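Local atomic coordinates of hypothetical membrane protein (Corynebacterium glutamicum, PDB entry 6JSA), a protein that binds heme through the C-terminal domain of HtaA and probably takes part in heme transfer during heme uptake in corynebacteria. Residues G73-I85 with L94-N106. Numbering follows the deposited sequence.
With HEM (protoporphyrin IX containing Fe), chain B.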
ATOM      1  N   GLY A  73      15.186  18.532  -0.080  1.00 13.53           N
ATOM      2  CA  GLY A  73      15.697  19.068  -1.331  1.00 15.63           C
ATOM      3  C   GLY A  73      15.828  18.047  -2.439  1.00 17.17           C
ATOM      4  O   GLY A  73      16.669  18.212  -3.329  1.00 19.74           O
ATOM      5  N   GLY A  74      15.019  16.992  -2.409  1.00 16.67           N
ATOM      6  CA  GLY A  74      15.061  15.958  -3.419  1.00 16.19           C
ATOM      7  C   GLY A  74      15.883  14.741  -3.055  1.00 15.03           C
ATOM      8  O   GLY A  74      15.868  13.757  -3.808  1.00 15.10           O
ATOM      9  N   ILE A  75      16.612  14.776  -1.936  1.00 13.39           N
ATOM     10  CA  ILE A  75      17.338  13.587  -1.500  1.00 13.49           C
ATOM     11  C   ILE A  75      16.366  12.452  -1.211  1.00 11.87           C
ATOM     12  O   ILE A  75      16.585  11.304  -1.617  1.00 13.26           O
ATOM     13  CB  ILE A  75      18.226  13.906  -0.285  1.00 14.21           C
ATOM     14  CG1 ILE A  75      19.396  14.803  -0.694  1.00 16.15           C
ATOM     15  CG2 ILE A  75      18.740  12.616   0.338  1.00 14.23           C
ATOM     16  CD1 ILE A  75      20.427  14.103  -1.533  1.00 17.80           C
ATOM     17  N   LEU A  76      15.286  12.753  -0.491  1.00 10.80           N
ATOM     18  CA  LEU A  76      14.202  11.802  -0.294  1.00 10.45           C
ATOM     19  C   LEU A  76      13.316  11.828  -1.535  1.00 10.35           C
ATOM     20  O   LEU A  76      12.804  12.885  -1.923  1.00 10.11           O
ATOM     21  CB  LEU A  76      13.404  12.152   0.960  1.00 10.56           C
ATOM     22  CG  LEU A  76      12.412  11.114   1.499  1.00 10.40           C
ATOM     23  CD1 LEU A  76      12.107  11.390   2.973  1.00 10.39           C
ATOM     24  CD2 LEU A  76      11.116  11.078   0.689  1.00 11.51           C
ATOM     25  N   ASP A  77      13.142  10.657  -2.144  1.00  9.77           N
ATOM     26  CA  ASP A  77      12.403  10.529  -3.396  1.00 10.49           C
ATOM     27  C   ASP A  77      11.897   9.087  -3.411  1.00  9.89           C
ATOM     28  O   ASP A  77      12.658   8.163  -3.714  1.00 10.32           O
ATOM     29  CB  ASP A  77      13.336  10.824  -4.563  1.00 12.63           C
ATOM     30  CG  ASP A  77      12.632  10.839  -5.909  1.00 15.92           C
ATOM     31  OD1 ASP A  77      11.552  10.225  -6.053  1.00 15.96           O
ATOM     32  OD2 ASP A  77      13.186  11.465  -6.836  1.00 19.08           O
ATOM     33  N   MET A  78      10.627   8.907  -3.056  1.00  8.69           N
ATOM     34  CA  MET A  78      10.058   7.579  -2.859  1.00  8.28           C
ATOM     35  C   MET A  78       8.771   7.474  -3.656  1.00  9.20           C
ATOM     36  O   MET A  78       7.840   8.257  -3.446  1.00  9.85           O
ATOM     37  CB  MET A  78       9.785   7.309  -1.378  1.00  9.46           C
ATOM     38  CG  MET A  78       9.267   5.906  -1.125  1.00 11.20           C
ATOM     39  SD  MET A  78       8.973   5.626   0.630  1.00 13.44           S
ATOM     40  CE  MET A  78       8.945   3.838   0.688  1.00 13.59           C
ATOM     41  N   GLN A  79       8.717   6.503  -4.558  1.00  8.83           N
ATOM     42  CA  GLN A  79       7.544   6.265  -5.381  1.00 10.28           C
ATOM     43  C   GLN A  79       6.956   4.909  -5.030  1.00  9.30           C
ATOM     44  O   GLN A  79       7.679   3.909  -4.972  1.00  9.83           O
ATOM     45  CB  GLN A  79       7.920   6.290  -6.862  1.00 13.82           C
ATOM     46  CG  GLN A  79       8.535   7.599  -7.322  1.00 19.05           C
ATOM     47  CD  GLN A  79       8.947   7.545  -8.771  1.00 24.30           C
ATOM     48  OE1 GLN A  79       8.134   7.245  -9.647  1.00 26.51           O
ATOM     49  NE2 GLN A  79      10.217   7.818  -9.034  1.00 26.16           N
ATOM     50  N   ILE A  80       5.645   4.884  -4.813  1.00  8.26           N
ATOM     51  CA  ILE A  80       4.893   3.658  -4.567  1.00  7.92           C
ATOM     52  C   ILE A  80       3.769   3.618  -5.596  1.00  8.09           C
ATOM     53  O   ILE A  80       2.963   4.556  -5.674  1.00  9.09           O
ATOM     54  CB  ILE A  80       4.321   3.619  -3.140  1.00  8.41           C
ATOM     55  CG1 ILE A  80       5.438   3.769  -2.098  1.00  9.40           C
ATOM     56  CG2 ILE A  80       3.530   2.335  -2.917  1.00  9.73           C
ATOM     57  CD1 ILE A  80       4.943   3.859  -0.676  1.00 10.11           C
ATOM     58  N   ALA A  81       3.715   2.550  -6.393  1.00  7.94           N
ATOM     59  CA  ALA A  81       2.746   2.492  -7.483  1.00  8.26           C
ATOM     60  C   ALA A  81       2.107   1.114  -7.588  1.00  7.35           C
ATOM     61  O   ALA A  81       2.679   0.099  -7.183  1.00  8.00           O
ATOM     62  CB  ALA A  81       3.393   2.835  -8.826  1.00  9.40           C
ATOM     63  N   ASN A  82       0.902   1.092  -8.166  1.00  6.85           N
ATOM     64  CA  ASN A  82       0.233  -0.160  -8.533  1.00  7.81           C
ATOM     65  C   ASN A  82       0.091  -1.108  -7.341  1.00  7.38           C
ATOM     66  O   ASN A  82       0.499  -2.280  -7.388  1.00  8.61           O
ATOM     67  CB  ASN A  82       0.960  -0.834  -9.693  1.00  8.45           C
ATOM     68  CG  ASN A  82       0.959   0.008 -10.929  1.00  9.29           C
ATOM     69  OD1 ASN A  82      -0.093   0.479 -11.356  1.00 10.00           O
ATOM     70  ND2 ASN A  82       2.132   0.215 -11.515  1.00 10.82           N
ATOM     71  N   ILE A  83      -0.517  -0.609  -6.263  1.00  7.21           N
ATOM     72  CA  ILE A  83      -0.661  -1.453  -5.081  1.00  7.40           C
ATOM     73  C   ILE A  83      -1.621  -2.601  -5.368  1.00  8.01           C
ATOM     74  O   ILE A  83      -2.535  -2.503  -6.203  1.00  9.13           O
ATOM     75  CB  ILE A  83      -1.061  -0.687  -3.807  1.00  9.18           C
ATOM     76  CG1 ILE A  83      -2.522  -0.252  -3.853  1.00  9.67           C
ATOM     77  CG2 ILE A  83      -0.121   0.473  -3.545  1.00  9.78           C
ATOM     78  CD1 ILE A  83      -3.072   0.051  -2.463  1.00 10.62           C
ATOM     79  N   GLU A  84      -1.402  -3.706  -4.665  1.00  7.49           N
ATOM     80  CA  GLU A  84      -2.211  -4.908  -4.790  1.00  8.03           C
ATOM     81  C   GLU A  84      -2.376  -5.494  -3.398  1.00  8.16           C
ATOM     82  O   GLU A  84      -1.394  -5.630  -2.660  1.00  8.90           O
ATOM     83  CB  GLU A  84      -1.526  -5.931  -5.704  1.00  9.02           C
ATOM     84  CG  GLU A  84      -2.143  -7.316  -5.674  1.00 11.10           C
ATOM     85  CD  GLU A  84      -1.388  -8.296  -6.543  1.00 12.94           C
ATOM     86  OE1 GLU A  84      -0.525  -7.857  -7.341  1.00 14.05           O
ATOM     87  OE2 GLU A  84      -1.651  -9.511  -6.421  1.00 14.20           O
ATOM     88  N   ILE A  85      -3.617  -5.793  -3.028  1.00  8.25           N
ATOM     89  CA  ILE A  85      -3.923  -6.545  -1.819  1.00  9.04           C
ATOM     90  C   ILE A  85      -4.135  -7.994  -2.228  1.00  9.33           C
ATOM     91  O   ILE A  85      -5.072  -8.309  -2.967  1.00  9.56           O
ATOM     92  CB  ILE A  85      -5.178  -5.990  -1.130  1.00  9.61           C
ATOM     93  CG1 ILE A  85      -4.951  -4.538  -0.696  1.00 10.16           C
ATOM     94  CG2 ILE A  85      -5.551  -6.861   0.052  1.00 10.40           C
ATOM     95  CD1 ILE A  85      -6.210  -3.841  -0.238  1.00 10.71           C
ATOM     96  N   LEU A  94       0.786  -7.032   0.899  1.00  8.46           N
ATOM     97  CA  LEU A  94       0.602  -5.760   0.212  1.00  7.85           C
ATOM     98  C   LEU A  94       1.779  -5.618  -0.745  1.00  7.23           C
ATOM     99  O   LEU A  94       2.934  -5.555  -0.309  1.00  9.04           O
ATOM    100  CB  LEU A  94       0.560  -4.619   1.222  1.00  8.47           C
ATOM    101  CG  LEU A  94       0.328  -3.222   0.655  1.00 10.61           C
ATOM    102  CD1 LEU A  94      -0.927  -3.173  -0.206  1.00 12.66           C
ATOM    103  CD2 LEU A  94       0.242  -2.230   1.808  1.00 12.36           C
ATOM    104  N   ILE A  95       1.490  -5.618  -2.040  1.00  7.83           N
ATOM    105  CA  ILE A  95       2.495  -5.596  -3.095  1.00  8.18           C
ATOM    106  C   ILE A  95       2.429  -4.249  -3.808  1.00  8.08           C
ATOM    107  O   ILE A  95       1.342  -3.701  -4.013  1.00  8.49           O
ATOM    108  CB  ILE A  95       2.216  -6.754  -4.075  1.00  9.49           C
ATOM    109  CG1 ILE A  95       2.305  -8.108  -3.354  1.00 11.92           C
ATOM    110  CG2 ILE A  95       3.141  -6.711  -5.277  1.00 10.96           C
ATOM    111  CD1 ILE A  95       1.597  -9.235  -4.089  1.00 13.69           C
ATOM    112  N   ALA A  96       3.587  -3.716  -4.198  1.00  7.69           N
ATOM    113  CA  ALA A  96       3.622  -2.474  -4.957  1.00  7.52           C
ATOM    114  C   ALA A  96       4.927  -2.409  -5.733  1.00  7.36           C
ATOM    115  O   ALA A  96       5.882  -3.133  -5.437  1.00  8.43           O
ATOM    116  CB  ALA A  96       3.489  -1.257  -4.041  1.00  8.11           C
ATOM    117  N   ASP A  97       4.950  -1.538  -6.741  1.00  7.41           N
ATOM    118  CA  ASP A  97       6.179  -1.163  -7.430  1.00  7.41           C
ATOM    119  C   ASP A  97       6.798   0.003  -6.671  1.00  7.09           C
ATOM    120  O   ASP A  97       6.130   1.014  -6.430  1.00  8.71           O
ATOM    121  CB  ASP A  97       5.875  -0.694  -8.854  1.00  8.12           C
ATOM    122  CG  ASP A  97       5.095  -1.714  -9.667  1.00  9.50           C
ATOM    123  OD1 ASP A  97       5.125  -2.914  -9.321  1.00 11.07           O
ATOM    124  OD2 ASP A  97       4.457  -1.305 -10.663  1.00 10.75           O
ATOM    125  N   VAL A  98       8.062  -0.133  -6.272  1.00  7.20           N
ATOM    126  CA  VAL A  98       8.692   0.846  -5.388  1.00  7.89           C
ATOM    127  C   VAL A  98      10.046   1.269  -5.936  1.00  7.88           C
ATOM    128  O   VAL A  98      10.886   0.420  -6.253  1.00  8.54           O
ATOM    129  CB  VAL A  98       8.854   0.305  -3.954  1.00  8.66           C
ATOM    130  CG1 VAL A  98       9.520   1.359  -3.051  1.00  9.82           C
ATOM    131  CG2 VAL A  98       7.508  -0.119  -3.390  1.00 10.09           C
ATOM    132  N   VAL A  99      10.264   2.584  -6.008  1.00  8.04           N
ATOM    133  CA  VAL A  99      11.569   3.182  -6.289  1.00  8.55           C
ATOM    134  C   VAL A  99      11.851   4.177  -5.173  1.00  8.24           C
ATOM    135  O   VAL A  99      10.988   4.998  -4.848  1.00  9.54           O
ATOM    136  CB  VAL A  99      11.586   3.911  -7.647  1.00 10.11           C
ATOM    137  CG1 VAL A  99      12.968   4.489  -7.927  1.00 10.20           C
ATOM    138  CG2 VAL A  99      11.127   2.983  -8.762  1.00 11.05           C
ATOM    139  N   SER A 100      13.033   4.099  -4.562  1.00  7.78           N
ATOM    140  CA  SER A 100      13.305   4.998  -3.449  1.00  8.57           C
ATOM    141  C   SER A 100      14.787   5.315  -3.387  1.00  8.60           C
ATOM    142  O   SER A 100      15.624   4.546  -3.856  1.00 10.84           O
ATOM    143  CB  SER A 100      12.859   4.384  -2.122  1.00 10.73           C
ATOM    144  OG  SER A 100      12.713   5.373  -1.136  1.00 10.58           O
ATOM    145  N   SER A 101      15.103   6.449  -2.766  1.00 10.02           N
ATOM    146  CA  SER A 101      16.477   6.896  -2.583  1.00 11.36           C
ATOM    147  C   SER A 101      16.930   6.754  -1.134  1.00 12.01           C
ATOM    148  O   SER A 101      16.125   6.832  -0.204  1.00 13.11           O
ATOM    149  CB  SER A 101      16.622   8.356  -3.004  1.00 12.72           C
ATOM    150  OG  SER A 101      16.556   8.476  -4.412  1.00 15.60           O
ATOM    151  N   ASP A 102      18.237   6.556  -0.951  1.00 13.05           N
ATOM    152  CA  ASP A 102      18.858   6.558   0.368  1.00 15.26           C
ATOM    153  C   ASP A 102      19.271   7.986   0.744  1.00 16.15           C
ATOM    154  O   ASP A 102      19.014   8.942   0.009  1.00 15.00           O
ATOM    155  CB  ASP A 102      20.003   5.541   0.423  1.00 17.37           C
ATOM    156  CG  ASP A 102      21.177   5.901  -0.486  1.00 18.10           C
ATOM    157  OD1 ASP A 102      21.287   7.061  -0.942  1.00 17.62           O
ATOM    158  OD2 ASP A 102      22.007   5.001  -0.746  1.00 20.27           O
ATOM    159  N   MET A 103      19.930   8.136   1.899  0.54 17.58           N
ATOM    160  CA  MET A 103      20.310   9.466   2.376  0.54 18.40           C
ATOM    161  C   MET A 103      21.401  10.129   1.544  0.54 19.22           C
ATOM    162  O   MET A 103      21.622  11.334   1.706  0.54 18.54           O
ATOM    163  CB  MET A 103      20.694   9.454   3.860  0.54 18.93           C
ATOM    164  CG  MET A 103      19.532   9.806   4.759  0.54 17.94           C
ATOM    165  SD  MET A 103      19.904  10.277   6.459  0.54 16.72           S
ATOM    166  CE  MET A 103      20.910  11.741   6.246  0.54 18.41           C
ATOM    167  N   ASP A 104      22.091   9.388   0.678  1.00 20.22           N
ATOM    168  CA  ASP A 104      23.012   9.979  -0.283  1.00 22.59           C
ATOM    169  C   ASP A 104      22.312  10.420  -1.558  1.00 21.85           C
ATOM    170  O   ASP A 104      22.968  10.947  -2.464  1.00 23.03           O
ATOM    171  CB  ASP A 104      24.131   8.994  -0.627  1.00 25.53           C
ATOM    172  CG  ASP A 104      25.263   9.033   0.372  1.00 28.30           C
ATOM    173  OD1 ASP A 104      25.921  10.090   0.480  1.00 29.30           O
ATOM    174  OD2 ASP A 104      25.481   8.013   1.059  1.00 30.16           O
ATOM    175  N   GLY A 105      21.003  10.220  -1.648  1.00 19.77           N
ATOM    176  CA  GLY A 105      20.287  10.498  -2.867  1.00 18.62           C
ATOM    177  C   GLY A 105      20.395   9.419  -3.914  1.00 17.47           C
ATOM    178  O   GLY A 105      19.992   9.652  -5.056  1.00 18.83           O
ATOM    179  N   ASN A 106      20.913   8.241  -3.562  1.00 15.66           N
ATOM    180  CA  ASN A 106      21.061   7.152  -4.525  1.00 15.07           C
ATOM    181  C   ASN A 106      19.767   6.360  -4.624  1.00 12.77           C
ATOM    182  O   ASN A 106      19.285   5.821  -3.621  1.00 13.82           O
ATOM    183  CB  ASN A 106      22.205   6.237  -4.100  1.00 17.31           C
ATOM    184  CG  ASN A 106      23.555   6.903  -4.237  1.00 19.71           C
ATOM    185  OD1 ASN A 106      23.795   7.649  -5.188  1.00 19.66           O
ATOM    186  ND2 ASN A 106      24.436   6.662  -3.276  1.00 22.49           N
TER
HETATM  187  CHA HEM B 300      12.977  10.467  10.072  1.00 10.18           C
HETATM  188  CHB HEM B 300      16.783  13.156   8.784  1.00 10.54           C
HETATM  189  CHC HEM B 300      16.575  11.294   4.322  1.00 10.30           C
HETATM  190  CHD HEM B 300      13.027   8.329   5.721  1.00  8.74           C
HETATM  191  C1A HEM B 300      14.003  11.383  10.101  1.00  9.96           C
HETATM  192  C2A HEM B 300      14.340  12.235  11.224  1.00 10.68           C
HETATM  193  C3A HEM B 300      15.391  12.984  10.879  1.00 11.13           C
HETATM  194  C4A HEM B 300      15.761  12.608   9.525  1.00 10.41           C
HETATM  195  CMA HEM B 300      16.103  14.056  11.742  1.00 12.67           C
HETATM  196  CAA HEM B 300      13.547  12.281  12.538  1.00 12.01           C
HETATM  197  CBA HEM B 300      12.299  13.117  12.227  1.00 14.67           C
HETATM  198  CGA HEM B 300      11.357  13.185  13.400  1.00 18.14           C
HETATM  199  O1A HEM B 300      11.436  12.318  14.301  1.00 20.87           O
HETATM  200  O2A HEM B 300      10.503  14.104  13.425  1.00 20.67           O
HETATM  201  C1B HEM B 300      17.026  12.936   7.447  1.00 10.51           C
HETATM  202  C2B HEM B 300      17.967  13.659   6.617  1.00 12.33           C
HETATM  203  C3B HEM B 300      17.916  13.140   5.379  1.00 12.38           C
HETATM  204  C4B HEM B 300      16.930  12.077   5.401  1.00 11.07           C
HETATM  205  CMB HEM B 300      18.845  14.805   7.147  1.00 13.48           C
HETATM  206  CAB HEM B 300      18.691  13.518   4.095  1.00 14.69           C
HETATM  207  CBB HEM B 300      19.524  14.557   3.962  1.00 16.55           C
HETATM  208  C1C HEM B 300      15.620  10.301   4.313  1.00  9.79           C
HETATM  209  C2C HEM B 300      15.346   9.413   3.202  1.00 10.19           C
HETATM  210  C3C HEM B 300      14.345   8.608   3.567  1.00  9.57           C
HETATM  211  C4C HEM B 300      13.981   8.937   4.937  1.00  8.68           C
HETATM  212  CMC HEM B 300      16.063   9.443   1.836  1.00 11.64           C
HETATM  213  CAC HEM B 300      13.726   7.502   2.680  1.00 10.75           C
HETATM  214  CBC HEM B 300      12.397   7.308   2.650  1.00 11.80           C
HETATM  215  C1D HEM B 300      12.730   8.640   7.025  1.00  8.97           C
HETATM  216  C2D HEM B 300      11.736   7.973   7.830  1.00  9.61           C
HETATM  217  C3D HEM B 300      11.717   8.558   9.027  1.00  9.41           C
HETATM  218  C4D HEM B 300      12.691   9.628   9.019  1.00  9.79           C
HETATM  219  CMD HEM B 300      10.875   6.790   7.360  1.00 11.03           C
HETATM  220  CAD HEM B 300      10.796   8.195  10.212  1.00 10.51           C
HETATM  221  CBD HEM B 300       9.570   9.115  10.136  1.00 11.36           C
HETATM  222  CGD HEM B 300       8.583   8.733  11.210  1.00 12.40           C
HETATM  223  O1D HEM B 300       8.725   9.203  12.367  1.00 14.84           O
HETATM  224  O2D HEM B 300       7.645   7.954  10.907  1.00 12.79           O
HETATM  225  NA  HEM B 300      14.890  11.632   9.074  1.00  9.50           N
HETATM  226  NB  HEM B 300      16.401  11.984   6.670  1.00 10.54           N
HETATM  227  NC  HEM B 300      14.771   9.980   5.362  1.00  9.83           N
HETATM  228  ND  HEM B 300      13.302   9.651   7.778  1.00  9.94           N
HETATM  229 FE   HEM B 300      14.643  11.026   7.119  1.00 10.49          FE
HETATM  230  O   HOH W   1      17.125  11.245  -4.679  1.00 23.66           O
HETATM  231  O   HOH W   2      13.695   8.156  -0.729  1.00 11.65           O
HETATM  232  O   HOH W   3      14.376   7.414  -5.866  1.00 14.97           O
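The flat porphyrin lies between Leu-76 and Met-103: Leu-76 lays CD1 on pyrrole C, 3.6 Å from HEM C3C, while Met-103, in the conformer described, lies over pyrrole B on the other face. A branched chain and a flexible thioether suit these ring faces. At the edge, Ile-75 CG2 approaches the vinyl and also lies 3.4 Å from Met-103 O, and Ser-101 O nears the methyl CMC. Gly-105, at positive phi, closes the type I turn begun at Asp-102 and receives Ile-75 CD1 against its CA.

The other flat pair is Asn-82 with Asp-97, their planes 70° apart. Asn-82 ND2, nearly straight at 167°, meets the anti side of Asp-97 OD2 at 2.9 Å, tilted out of the carboxylate plane. Asp-97 CG stands anti to the carbonyl carbon (chi1 -55°), which brings OD2 to the corner at Asn-82.

Between these ends runs an antiparallel hairpin with nearly straight rungs such as Gln-79 N to Val-99 O at 2.7 Å. A beta bulge between Ala-81 and Glu-84 shifts the register; here Ala-96 CB, 3.5 Å from Ala-81 O, also touches Ile-80 CG2 and Ile-83 CG2, where a short side chain suits. Beyond it, Glu-84 and Ile-95 lie side by side. Arg-112 pairs with both Asp-97 and Glu-84, tying the segments; Ser-60 also holds Glu-84.

Ser-101 N bonds weakly to Asp-77 O; two waters link these residues, another joins Gly-74 O to Ser-101 OG. The chemistry thus divides: backbone pairing and a charged corner fix the hairpin, while its heme end offers van der Waals contact, Tyr-21 ligating the iron and Ser-17 and Tyr-150 hydrogen-bonding the heme.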